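Local coordinates for putative Outer membrane protein (Helicobacter pylori, PDB 6GW5) that forms the adhesin domain of the SabA outer membrane protein, a lectin that probably binds Lewis-type glycans on host cells, at residues L8-E13 against A412-M416; Q66-S71 against V315-E320; I115-A119 against S207-P211. All coordinates share one frame. Residue numbers count along the deposited sequence, not the author numbering.

Contact 1: residues L8-E13 against A412-M416; sequences LNEKYE and ALAAM
This contact is a helix-helix packing site where the two ends of the adhesin domain meet. Residues 8-13 lie near the start of helix 3-32, in a region predicted to form a coiled coil. Residues 412-416 lie at the C-terminal part of helix 403-415. The backbone is helical, with Tyr12 N hydrogen-bonded to Leu8 O at 2.8 Å and Met416 N to Ala412 O at 3.0 Å. The closest CA atoms are those of Asn9 and Leu413, 6.7 Å apart.

Tyr12 points toward the other helix with chi1 m. Its CB meets Leu413 CD1 at 3.3 Å, and its CE2 meets Ala412 CB at 4.1 Å. Met416 is m, t over chi1 and chi2. Its SD is 4.0 Å from Tyr12 CD2 and 5.2 Å from the ring centroid, 65° off the ring normal. This is an oblique Met-aromatic contact. Beyond the sulfur, Met416 CE reaches Leu8 CD2 at 4.1 Å. No hydrogen bond crosses between the segments; the contact rests mainly on Tyr12, Leu413, Met416, Ala412 and Leu8. It lays the C-terminal helix against the N-terminal helix of this helical domain.

Leu413 also covers backbone: its CD1 lies 3.7 Å from Asn9 O and 3.6 Å from Glu13 N. Its CD2 is 4.0 Å from Glu13 CG. Asn9 OD1 is 3.5 Å from Met416 CB. The Tyr12 hydroxyl is held outside the pair, by a hydrogen bond with Asn375 OD1.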
ATOM      1  N   LEU A   8      29.952  37.212  -4.021  1.00 74.70           N
ATOM      2  CA  LEU A   8      29.002  37.658  -3.023  1.00 75.14           C
ATOM      3  C   LEU A   8      27.661  36.915  -3.143  1.00 78.18           C
ATOM      4  O   LEU A   8      27.012  36.600  -2.135  1.00 82.42           O
ATOM      5  CB  LEU A   8      28.774  39.171  -3.186  1.00 76.04           C
ATOM      6  CG  LEU A   8      28.291  39.967  -1.975  1.00 76.66           C
ATOM      7  CD1 LEU A   8      29.415  40.085  -0.960  1.00 79.14           C
ATOM      8  CD2 LEU A   8      27.808  41.357  -2.373  1.00 79.95           C
ATOM      9  N   ASN A   9      27.231  36.724  -4.383  1.00 75.83           N
ATOM     10  CA  ASN A   9      25.936  36.146  -4.685  1.00 75.66           C
ATOM     11  C   ASN A   9      25.880  34.694  -4.277  1.00 75.06           C
ATOM     12  O   ASN A   9      24.835  34.217  -3.865  1.00 68.22           O
ATOM     13  CB  ASN A   9      25.632  36.285  -6.179  1.00 76.85           C
ATOM     14  CG  ASN A   9      24.353  35.572  -6.596  1.00 80.10           C
ATOM     15  OD1 ASN A   9      23.239  36.017  -6.297  1.00 88.46           O
ATOM     16  ND2 ASN A   9      24.508  34.458  -7.279  1.00 75.11           N
ATOM     17  N   GLU A  10      26.993  33.987  -4.377  1.00 76.22           N
ATOM     18  CA  GLU A  10      26.952  32.578  -4.021  1.00 85.32           C
ATOM     19  C   GLU A  10      27.238  32.388  -2.525  1.00 80.17           C
ATOM     20  O   GLU A  10      26.793  31.399  -1.942  1.00 76.20           O
ATOM     21  CB  GLU A  10      27.738  31.637  -4.962  1.00 93.92           C
ATOM     22  CG  GLU A  10      29.073  32.098  -5.565  1.00103.15           C
ATOM     23  CD  GLU A  10      30.237  31.921  -4.606  1.00115.02           C
ATOM     24  OE1 GLU A  10      31.320  31.444  -5.037  1.00121.16           O
ATOM     25  OE2 GLU A  10      30.077  32.208  -3.406  1.00119.56           O
ATOM     26  N   LYS A  11      27.982  33.316  -1.928  1.00 72.84           N
ATOM     27  CA  LYS A  11      28.118  33.342  -0.484  1.00 70.66           C
ATOM     28  C   LYS A  11      26.765  33.671   0.138  1.00 70.35           C
ATOM     29  O   LYS A  11      26.356  33.050   1.137  1.00 67.54           O
ATOM     30  CB  LYS A  11      29.224  34.304  -0.055  1.00 69.55           C
ATOM     31  CG  LYS A  11      30.577  33.726  -0.420  1.00 75.71           C
ATOM     32  CD  LYS A  11      31.760  34.317   0.313  1.00 84.51           C
ATOM     33  CE  LYS A  11      32.881  33.250   0.245  1.00 82.31           C
ATOM     34  NZ  LYS A  11      34.129  33.518   1.005  1.00 81.86           N
ATOM     35  N   TYR A  12      26.040  34.597  -0.481  1.00 60.98           N
ATOM     36  CA  TYR A  12      24.726  34.951   0.027  1.00 59.19           C
ATOM     37  C   TYR A  12      23.806  33.754  -0.069  1.00 57.09           C
ATOM     38  O   TYR A  12      23.104  33.448   0.880  1.00 54.37           O
ATOM     39  CB  TYR A  12      24.107  36.158  -0.703  1.00 63.92           C
ATOM     40  CG  TYR A  12      24.613  37.549  -0.329  1.00 66.01           C
ATOM     41  CD1 TYR A  12      25.496  37.768   0.732  1.00 61.50           C
ATOM     42  CD2 TYR A  12      24.184  38.666  -1.057  1.00 68.56           C
ATOM     43  CE1 TYR A  12      25.944  39.047   1.048  1.00 67.93           C
ATOM     44  CE2 TYR A  12      24.633  39.950  -0.753  1.00 68.68           C
ATOM     45  CZ  TYR A  12      25.506  40.147   0.310  1.00 69.51           C
ATOM     46  OH  TYR A  12      25.961  41.421   0.615  1.00 70.50           O
ATOM     47  N   GLU A  13      23.815  33.091  -1.216  1.00 60.11           N
ATOM     48  CA  GLU A  13      22.890  31.998  -1.442  1.00 63.15           C
ATOM     49  C   GLU A  13      23.205  30.846  -0.490  1.00 54.00           C
ATOM     50  O   GLU A  13      22.332  30.138  -0.043  1.00 48.49           O
ATOM     51  CB  GLU A  13      22.890  31.579  -2.912  1.00 72.12           C
ATOM     52  CG  GLU A  13      21.579  30.943  -3.331  1.00 85.55           C
ATOM     53  CD  GLU A  13      21.634  30.075  -4.588  1.00102.00           C
ATOM     54  OE1 GLU A  13      20.677  30.241  -5.364  1.00100.72           O
ATOM     55  OE2 GLU A  13      22.569  29.238  -4.821  1.00105.80           O
ATOM     56  N   ALA A 412      18.284  41.036  -1.126  1.00 75.93           N
ATOM     57  CA  ALA A 412      19.539  41.165  -1.911  1.00 79.15           C
ATOM     58  C   ALA A 412      19.786  40.005  -2.900  1.00 88.33           C
ATOM     59  O   ALA A 412      20.242  40.222  -4.020  1.00 95.39           O
ATOM     60  CB  ALA A 412      20.747  41.329  -0.995  1.00 77.31           C
ATOM     61  N   LEU A 413      19.471  38.787  -2.493  1.00 84.31           N
ATOM     62  CA  LEU A 413      19.533  37.664  -3.396  1.00 83.33           C
ATOM     63  C   LEU A 413      18.572  37.858  -4.601  1.00 80.51           C
ATOM     64  O   LEU A 413      18.917  37.533  -5.742  1.00 78.04           O
ATOM     65  CB  LEU A 413      19.224  36.362  -2.622  1.00 86.39           C
ATOM     66  CG  LEU A 413      20.109  35.114  -2.696  1.00 89.31           C
ATOM     67  CD1 LEU A 413      21.578  35.463  -2.696  1.00 84.30           C
ATOM     68  CD2 LEU A 413      19.779  34.108  -1.579  1.00 86.80           C
ATOM     69  N   ALA A 414      17.383  38.403  -4.345  1.00 80.51           N
ATOM     70  CA  ALA A 414      16.327  38.574  -5.364  1.00 86.39           C
ATOM     71  C   ALA A 414      16.659  39.702  -6.353  1.00 89.27           C
ATOM     72  O   ALA A 414      16.403  39.588  -7.554  1.00 82.07           O
ATOM     73  CB  ALA A 414      14.991  38.847  -4.679  1.00 85.20           C
ATOM     74  N   ALA A 415      17.220  40.783  -5.813  1.00 93.40           N
ATOM     75  CA  ALA A 415      17.795  41.873  -6.591  1.00 90.10           C
ATOM     76  C   ALA A 415      18.920  41.383  -7.477  1.00 95.48           C
ATOM     77  O   ALA A 415      19.016  41.779  -8.629  1.00112.97           O
ATOM     78  CB  ALA A 415      18.326  42.948  -5.670  1.00 90.14           C
ATOM     79  N   MET A 416      19.755  40.497  -6.951  1.00 94.81           N
ATOM     80  CA  MET A 416      20.785  39.849  -7.766  1.00 93.78           C
ATOM     81  C   MET A 416      20.238  38.849  -8.809  1.00 88.98           C
ATOM     82  O   MET A 416      20.986  38.459  -9.690  1.00 83.32           O
ATOM     83  CB  MET A 416      21.824  39.175  -6.864  1.00 95.68           C
ATOM     84  CG  MET A 416      22.578  40.157  -5.971  1.00 96.61           C
ATOM     85  SD  MET A 416      23.884  39.362  -5.016  1.00 96.40           S
ATOM     86  CE  MET A 416      25.304  40.330  -5.463  1.00 97.18           C
TER

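Contact 2: residues Q66-S71 against V315-E320; sequences QAVITS and VNLNQE
Residues 66-71 form one continuous piece of helix 60-79. Residues 315-320 run from an extended Val315 (phi/psi -123/135) into the first turn of helix 317-346. Thr70 N is hydrogen-bonded to Gln66 O at 2.9 Å and Ser71 N to Ala67 O at 2.9 Å. In 315-320, Asn316 is the N-cap: its OD1 accepts from Gln319 N at 3.0 Å. Glu320 N is hydrogen-bonded to Asn316 O at 3.3 Å as the helix begins. The segments come close. The CA atoms of Ala67 and Glu320 are 5.4 Å apart, and their CB atoms are 3.9 Å apart. The small Ala67 side chain permits this approach.

Glu320 points toward helix 60-79 with chi1 m and chi2 t. Its OE1 lies 2.8 Å from Thr70 OG1 and 3.4 Å from Ala67 CA. Thr70 has chi1 m, so OG1 is also 3.0 Å from Gln66 O. Its single proton can serve either acceptor. Thr70 OG1 in turn accepts from Gln139 NE2 on helix 122-139.

The site is a joint in the helical bundle of the domain, where the start of one long helix is laid against the middle of another. Leu317, with chi1 t and chi2 p, supplies much of the apolar part. Its CD1 is 3.7 Å from Ala67 O, 4.4 Å from Ala67 CB and 4.1 Å from Thr70 CG2. Its CD2 is 4.3 Å from Ser71 CB. Phe282 of helix 255-283 touches Ala67, Ser71 and Leu317. Val315 CG1 meets Thr70 CG2 at 3.7 Å. Ser71 OG donates to Val68 O at 2.9 Å.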
ATOM      1  N   GLN A  66     -10.481 -10.109   1.703  1.00 38.08           N
ATOM      2  CA  GLN A  66     -11.851 -10.231   1.280  1.00 40.64           C
ATOM      3  C   GLN A  66     -12.049  -9.935  -0.190  1.00 42.38           C
ATOM      4  O   GLN A  66     -12.649 -10.717  -0.916  1.00 46.45           O
ATOM      5  CB  GLN A  66     -12.726  -9.239   2.054  1.00 50.21           C
ATOM      6  CG  GLN A  66     -13.664  -9.889   3.043  1.00 58.62           C
ATOM      7  CD  GLN A  66     -14.654 -10.817   2.344  1.00 63.10           C
ATOM      8  OE1 GLN A  66     -15.575 -10.378   1.631  1.00 54.88           O
ATOM      9  NE2 GLN A  66     -14.454 -12.101   2.532  1.00 62.29           N
ATOM     10  N   ALA A  67     -11.597  -8.762  -0.620  1.00 39.74           N
ATOM     11  CA  ALA A  67     -11.827  -8.354  -1.964  1.00 37.47           C
ATOM     12  C   ALA A  67     -11.126  -9.307  -2.929  1.00 35.71           C
ATOM     13  O   ALA A  67     -11.685  -9.637  -3.978  1.00 38.86           O
ATOM     14  CB  ALA A  67     -11.370  -6.909  -2.185  1.00 37.61           C
ATOM     15  N   VAL A  68      -9.899  -9.702  -2.607  1.00 33.54           N
ATOM     16  CA  VAL A  68      -9.129 -10.579  -3.494  1.00 36.27           C
ATOM     17  C   VAL A  68      -9.789 -11.974  -3.574  1.00 37.11           C
ATOM     18  O   VAL A  68      -9.899 -12.542  -4.656  1.00 35.61           O
ATOM     19  CB  VAL A  68      -7.641 -10.667  -3.092  1.00 35.80           C
ATOM     20  CG1 VAL A  68      -6.886 -11.700  -3.929  1.00 36.48           C
ATOM     21  CG2 VAL A  68      -6.952  -9.319  -3.251  1.00 35.83           C
ATOM     22  N   ILE A  69     -10.237 -12.505  -2.452  1.00 38.15           N
ATOM     23  CA  ILE A  69     -10.901 -13.800  -2.469  1.00 39.70           C
ATOM     24  C   ILE A  69     -12.179 -13.714  -3.243  1.00 38.43           C
ATOM     25  O   ILE A  69     -12.453 -14.546  -4.076  1.00 43.09           O
ATOM     26  CB  ILE A  69     -11.254 -14.300  -1.060  1.00 41.81           C
ATOM     27  CG1 ILE A  69     -10.002 -14.593  -0.234  1.00 41.63           C
ATOM     28  CG2 ILE A  69     -12.116 -15.548  -1.129  1.00 46.13           C
ATOM     29  CD1 ILE A  69      -8.923 -15.346  -0.963  1.00 45.07           C
ATOM     30  N   THR A  70     -12.985 -12.714  -2.959  1.00 38.85           N
ATOM     31  CA  THR A  70     -14.192 -12.481  -3.732  1.00 33.88           C
ATOM     32  C   THR A  70     -13.833 -12.529  -5.253  1.00 36.96           C
ATOM     33  O   THR A  70     -14.496 -13.199  -6.052  1.00 36.69           O
ATOM     34  CB  THR A  70     -14.802 -11.121  -3.337  1.00 33.37           C
ATOM     35  OG1 THR A  70     -15.370 -11.200  -2.016  1.00 37.64           O
ATOM     36  CG2 THR A  70     -15.849 -10.625  -4.344  1.00 31.81           C
ATOM     37  N   SER A  71     -12.816 -11.770  -5.632  1.00 34.18           N
ATOM     38  CA  SER A  71     -12.491 -11.594  -7.017  1.00 36.73           C
ATOM     39  C   SER A  71     -11.976 -12.929  -7.636  1.00 35.54           C
ATOM     40  O   SER A  71     -12.195 -13.189  -8.788  1.00 34.63           O
ATOM     41  CB  SER A  71     -11.488 -10.438  -7.190  1.00 36.98           C
ATOM     42  OG  SER A  71     -10.175 -10.910  -6.988  1.00 40.19           O
ATOM     43  N   VAL A 315     -23.045 -10.688  -4.160  1.00 56.28           N
ATOM     44  CA  VAL A 315     -21.650 -10.351  -4.011  1.00 55.36           C
ATOM     45  C   VAL A 315     -21.498  -8.867  -4.353  1.00 58.43           C
ATOM     46  O   VAL A 315     -22.061  -8.400  -5.357  1.00 62.35           O
ATOM     47  CB  VAL A 315     -20.841 -11.240  -4.976  1.00 52.18           C
ATOM     48  CG1 VAL A 315     -19.407 -10.767  -5.159  1.00 54.02           C
ATOM     49  CG2 VAL A 315     -20.836 -12.674  -4.475  1.00 51.18           C
ATOM     50  N   ASN A 316     -20.735  -8.125  -3.537  1.00 48.01           N
ATOM     51  CA  ASN A 316     -20.461  -6.741  -3.855  1.00 42.15           C
ATOM     52  C   ASN A 316     -18.982  -6.384  -3.906  1.00 38.27           C
ATOM     53  O   ASN A 316     -18.461  -5.784  -3.007  1.00 38.44           O
ATOM     54  CB  ASN A 316     -21.200  -5.843  -2.914  1.00 42.16           C
ATOM     55  CG  ASN A 316     -21.381  -4.428  -3.481  1.00 49.09           C
ATOM     56  OD1 ASN A 316     -20.626  -3.914  -4.344  1.00 50.53           O
ATOM     57  ND2 ASN A 316     -22.386  -3.780  -2.983  1.00 53.34           N
ATOM     58  N   LEU A 317     -18.332  -6.751  -4.995  1.00 35.98           N
ATOM     59  CA  LEU A 317     -16.944  -6.437  -5.182  1.00 35.41           C
ATOM     60  C   LEU A 317     -16.659  -4.939  -5.167  1.00 33.39           C
ATOM     61  O   LEU A 317     -15.605  -4.534  -4.687  1.00 30.57           O
ATOM     62  CB  LEU A 317     -16.404  -7.050  -6.474  1.00 35.21           C
ATOM     63  CG  LEU A 317     -14.932  -6.838  -6.828  1.00 36.08           C
ATOM     64  CD1 LEU A 317     -14.017  -7.267  -5.696  1.00 36.54           C
ATOM     65  CD2 LEU A 317     -14.554  -7.602  -8.093  1.00 39.07           C
ATOM     66  N   ASN A 318     -17.557  -4.122  -5.728  1.00 35.39           N
ATOM     67  CA  ASN A 318     -17.316  -2.687  -5.765  1.00 33.27           C
ATOM     68  C   ASN A 318     -17.210  -2.122  -4.338  1.00 34.83           C
ATOM     69  O   ASN A 318     -16.324  -1.324  -4.042  1.00 34.25           O
ATOM     70  CB  ASN A 318     -18.398  -1.925  -6.500  1.00 33.97           C
ATOM     71  CG  ASN A 318     -18.261  -1.961  -7.991  1.00 33.30           C
ATOM     72  OD1 ASN A 318     -19.260  -2.166  -8.680  1.00 36.37           O
ATOM     73  ND2 ASN A 318     -17.086  -1.703  -8.524  1.00 31.63           N
ATOM     74  N   GLN A 319     -18.110  -2.520  -3.470  1.00 35.42           N
ATOM     75  CA  GLN A 319     -18.055  -2.034  -2.087  1.00 42.06           C
ATOM     76  C   GLN A 319     -16.775  -2.493  -1.396  1.00 39.28           C
ATOM     77  O   GLN A 319     -16.175  -1.755  -0.678  1.00 41.51           O
ATOM     78  CB  GLN A 319     -19.306  -2.492  -1.339  1.00 47.19           C
ATOM     79  CG  GLN A 319     -19.225  -2.510   0.152  1.00 52.97           C
ATOM     80  CD  GLN A 319     -20.573  -2.874   0.731  1.00 59.27           C
ATOM     81  OE1 GLN A 319     -21.574  -2.127   0.565  1.00 66.25           O
ATOM     82  NE2 GLN A 319     -20.622  -4.010   1.429  1.00 50.59           N
ATOM     83  N   GLU A 320     -16.319  -3.697  -1.669  1.00 40.24           N
ATOM     84  CA  GLU A 320     -15.093  -4.189  -1.055  1.00 38.50           C
ATOM     85  C   GLU A 320     -13.857  -3.425  -1.576  1.00 37.55           C
ATOM     86  O   GLU A 320     -12.909  -3.215  -0.838  1.00 39.37           O
ATOM     87  CB  GLU A 320     -14.959  -5.717  -1.261  1.00 39.10           C
ATOM     88  CG  GLU A 320     -16.024  -6.500  -0.525  1.00 44.16           C
ATOM     89  CD  GLU A 320     -16.106  -7.974  -0.914  1.00 47.23           C
ATOM     90  OE1 GLU A 320     -15.167  -8.489  -1.491  1.00 53.82           O
ATOM     91  OE2 GLU A 320     -17.102  -8.638  -0.584  1.00 48.08           O
TER

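Contact 3: residues I115-A119 against S207-P211; sequences IENCA and STDYP. Unlike the reference sequence in segment 207-211: Asp209 (reference Gly).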
ATOM      1  N   ILE A 115      -7.035 -22.659 -34.002  1.00 71.48           N
ATOM      2  CA  ILE A 115      -5.945 -23.488 -33.483  1.00 66.06           C
ATOM      3  C   ILE A 115      -5.974 -23.844 -31.994  1.00 58.75           C
ATOM      4  O   ILE A 115      -5.318 -24.827 -31.621  1.00 58.04           O
ATOM      5  CB  ILE A 115      -4.550 -22.892 -33.836  1.00 71.29           C
ATOM      6  CG1 ILE A 115      -4.382 -21.456 -33.314  1.00 73.71           C
ATOM      7  CG2 ILE A 115      -4.316 -22.913 -35.341  1.00 75.26           C
ATOM      8  CD1 ILE A 115      -3.659 -21.349 -31.996  1.00 80.41           C
ATOM      9  N   GLU A 116      -6.727 -23.105 -31.168  1.00 54.46           N
ATOM     10  CA  GLU A 116      -6.653 -23.275 -29.702  1.00 51.81           C
ATOM     11  C   GLU A 116      -7.588 -24.367 -29.233  1.00 51.71           C
ATOM     12  O   GLU A 116      -8.649 -24.624 -29.825  1.00 42.65           O
ATOM     13  CB  GLU A 116      -6.889 -21.994 -28.843  1.00 56.79           C
ATOM     14  CG  GLU A 116      -7.782 -20.952 -29.478  1.00 64.89           C
ATOM     15  CD  GLU A 116      -7.012 -19.946 -30.340  1.00 69.07           C
ATOM     16  OE1 GLU A 116      -5.848 -19.588 -30.046  1.00 71.30           O
ATOM     17  OE2 GLU A 116      -7.577 -19.509 -31.349  1.00 76.60           O
ATOM     18  N   ASN A 117      -7.142 -24.978 -28.137  1.00 52.49           N
ATOM     19  CA  ASN A 117      -7.779 -26.120 -27.491  1.00 51.40           C
ATOM     20  C   ASN A 117      -8.662 -25.696 -26.306  1.00 50.63           C
ATOM     21  O   ASN A 117      -8.159 -25.129 -25.326  1.00 47.06           O
ATOM     22  CB  ASN A 117      -6.697 -27.100 -26.978  1.00 47.96           C
ATOM     23  CG  ASN A 117      -7.232 -28.040 -25.923  1.00 47.72           C
ATOM     24  OD1 ASN A 117      -8.127 -28.833 -26.195  1.00 49.40           O
ATOM     25  ND2 ASN A 117      -6.751 -27.911 -24.694  1.00 49.79           N
ATOM     26  N   CYS A 118      -9.946 -26.054 -26.354  1.00 48.87           N
ATOM     27  CA  CYS A 118     -10.902 -25.690 -25.296  1.00 48.77           C
ATOM     28  C   CYS A 118     -11.438 -26.874 -24.517  1.00 49.60           C
ATOM     29  O   CYS A 118     -12.531 -26.809 -23.909  1.00 50.66           O
ATOM     30  CB  CYS A 118     -12.070 -24.914 -25.889  1.00 48.12           C
ATOM     31  SG  CYS A 118     -11.520 -23.493 -26.843  1.00 54.93           S
ATOM     32  N   ALA A 119     -10.657 -27.943 -24.487  1.00 49.11           N
ATOM     33  CA  ALA A 119     -11.069 -29.146 -23.788  1.00 51.05           C
ATOM     34  C   ALA A 119     -10.222 -29.283 -22.564  1.00 44.46           C
ATOM     35  O   ALA A 119      -9.091 -28.798 -22.533  1.00 47.29           O
ATOM     36  CB  ALA A 119     -10.899 -30.367 -24.681  1.00 50.71           C
ATOM     37  N   SER A 207     -14.628 -13.512 -27.227  1.00 48.25           N
ATOM     38  CA  SER A 207     -13.414 -14.152 -27.683  1.00 44.18           C
ATOM     39  C   SER A 207     -13.167 -15.476 -26.956  1.00 39.63           C
ATOM     40  O   SER A 207     -13.876 -15.872 -26.009  1.00 33.25           O
ATOM     41  CB  SER A 207     -12.221 -13.190 -27.495  1.00 42.19           C
ATOM     42  OG  SER A 207     -12.054 -12.862 -26.131  1.00 42.64           O
ATOM     43  N   THR A 208     -12.134 -16.146 -27.448  1.00 42.04           N
ATOM     44  CA  THR A 208     -11.723 -17.444 -26.962  1.00 40.10           C
ATOM     45  C   THR A 208     -10.234 -17.498 -26.957  1.00 39.01           C
ATOM     46  O   THR A 208      -9.609 -17.434 -28.008  1.00 43.87           O
ATOM     47  CB  THR A 208     -12.312 -18.544 -27.855  1.00 39.56           C
ATOM     48  OG1 THR A 208     -13.745 -18.503 -27.730  1.00 45.42           O
ATOM     49  CG2 THR A 208     -11.815 -19.916 -27.442  1.00 38.20           C
ATOM     50  N   ASP A 209      -9.658 -17.579 -25.762  1.00 39.80           N
ATOM     51  CA  ASP A 209      -8.228 -17.601 -25.631  1.00 41.96           C
ATOM     52  C   ASP A 209      -7.832 -18.200 -24.280  1.00 40.80           C
ATOM     53  O   ASP A 209      -8.679 -18.411 -23.428  1.00 36.56           O
ATOM     54  CB  ASP A 209      -7.673 -16.184 -25.837  1.00 43.31           C
ATOM     55  CG  ASP A 209      -6.261 -16.165 -26.469  1.00 45.60           C
ATOM     56  OD1 ASP A 209      -5.518 -17.186 -26.441  1.00 40.01           O
ATOM     57  OD2 ASP A 209      -5.863 -15.062 -26.918  1.00 50.29           O
ATOM     58  N   TYR A 210      -6.548 -18.504 -24.091  1.00 43.56           N
ATOM     59  CA  TYR A 210      -6.101 -19.042 -22.779  1.00 48.26           C
ATOM     60  C   TYR A 210      -6.295 -17.958 -21.685  1.00 43.46           C
ATOM     61  O   TYR A 210      -6.126 -16.772 -21.966  1.00 41.55           O
ATOM     62  CB  TYR A 210      -4.642 -19.586 -22.869  1.00 49.78           C
ATOM     63  CG  TYR A 210      -4.504 -20.634 -23.980  1.00 54.63           C
ATOM     64  CD1 TYR A 210      -5.156 -21.867 -23.863  1.00 58.29           C
ATOM     65  CD2 TYR A 210      -3.784 -20.376 -25.151  1.00 57.06           C
ATOM     66  CE1 TYR A 210      -5.091 -22.810 -24.863  1.00 59.97           C
ATOM     67  CE2 TYR A 210      -3.715 -21.316 -26.167  1.00 61.37           C
ATOM     68  CZ  TYR A 210      -4.383 -22.535 -26.020  1.00 61.48           C
ATOM     69  OH  TYR A 210      -4.332 -23.511 -27.000  1.00 64.54           O
ATOM     70  N   PRO A 211      -6.646 -18.349 -20.454  1.00 43.76           N
ATOM     71  CA  PRO A 211      -6.931 -17.345 -19.409  1.00 43.51           C
ATOM     72  C   PRO A 211      -5.821 -16.328 -19.189  1.00 43.19           C
ATOM     73  O   PRO A 211      -6.106 -15.160 -18.921  1.00 39.17           O
ATOM     74  CB  PRO A 211      -7.115 -18.184 -18.147  1.00 43.57           C
ATOM     75  CG  PRO A 211      -7.529 -19.527 -18.638  1.00 43.61           C
ATOM     76  CD  PRO A 211      -6.875 -19.722 -19.971  1.00 44.84           C
TER
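This is a surface contact between a disulfide-bearing loop and a short strand edge, its centre about 35 Å from the centre of the chain. Residues 115-119 follow helix 106-111 and lead into strand 119-121. Residues 207-211 hold strand 208-209 and the turn after it. The nearest CA atoms are those of Glu116 and Asp209, 7.2 Å apart, and no backbone-to-backbone hydrogen bond joins the segments. Side chains bridge the gap, in one case to a backbone N.

Tyr210 is one centre of the contact. Its OH accepts a weak hydrogen bond from Asn117 N at 3.4 Å, nearly straight at 171°. The same OH lies 3.5 Å from Glu116 CB. The second centre is Cys118, whose SG packs on Thr208 CG2 at 3.6 Å. Cys118 is joined to Cys112 by a disulfide, which closes a small covalent loop around residues 113-117. Thr208 OG1 is hydrogen-bonded to Asn111 O, just before that loop.

Asn117 forms an Asx turn: its OD1 accepts from Ala119 N at 3.2 Å. Its ND2 is hydrogen-bonded to Lys185 O. Strand 208-209 pairs with strand 188-189 in a two-stranded antiparallel sheet, against which the disulfide-bearing loop rests. Backbone hydrogen bonds of Asn117 with Ala187 and of Cys118 with Phe87 tie the loop to neighbouring chain as well.

Two acidic groups approach here without a charge partner across the segments: Glu116 OE1 is 4.3 Å from Asp209 OD1. Asp209 replaces a glycine of the reference sequence. Its OD1 accepts from Tyr210 N at 2.9 Å, at the point where the chain leaves the strand.

From the N terminus, the chain first passes residues 8-13, whose partner, residues 412-416, comes only near the C-terminal end of the modelled chain. Contact 1 therefore closes a loop of nearly the whole domain and brings its two ends together. Helix 60-79 follows, and contact 2 joins it to the start of helix 317-346, inside that first loop. Contact 3 lies within the loop of contact 2 and joins the 115-119 loop to strand 208-209. The three are fully nested and none cross. Contacts 2 and 3 share one side of the chain's centre, with centres about 27 Å apart. Contact 1 sits opposite, its centre about 59 and 70 Å from theirs.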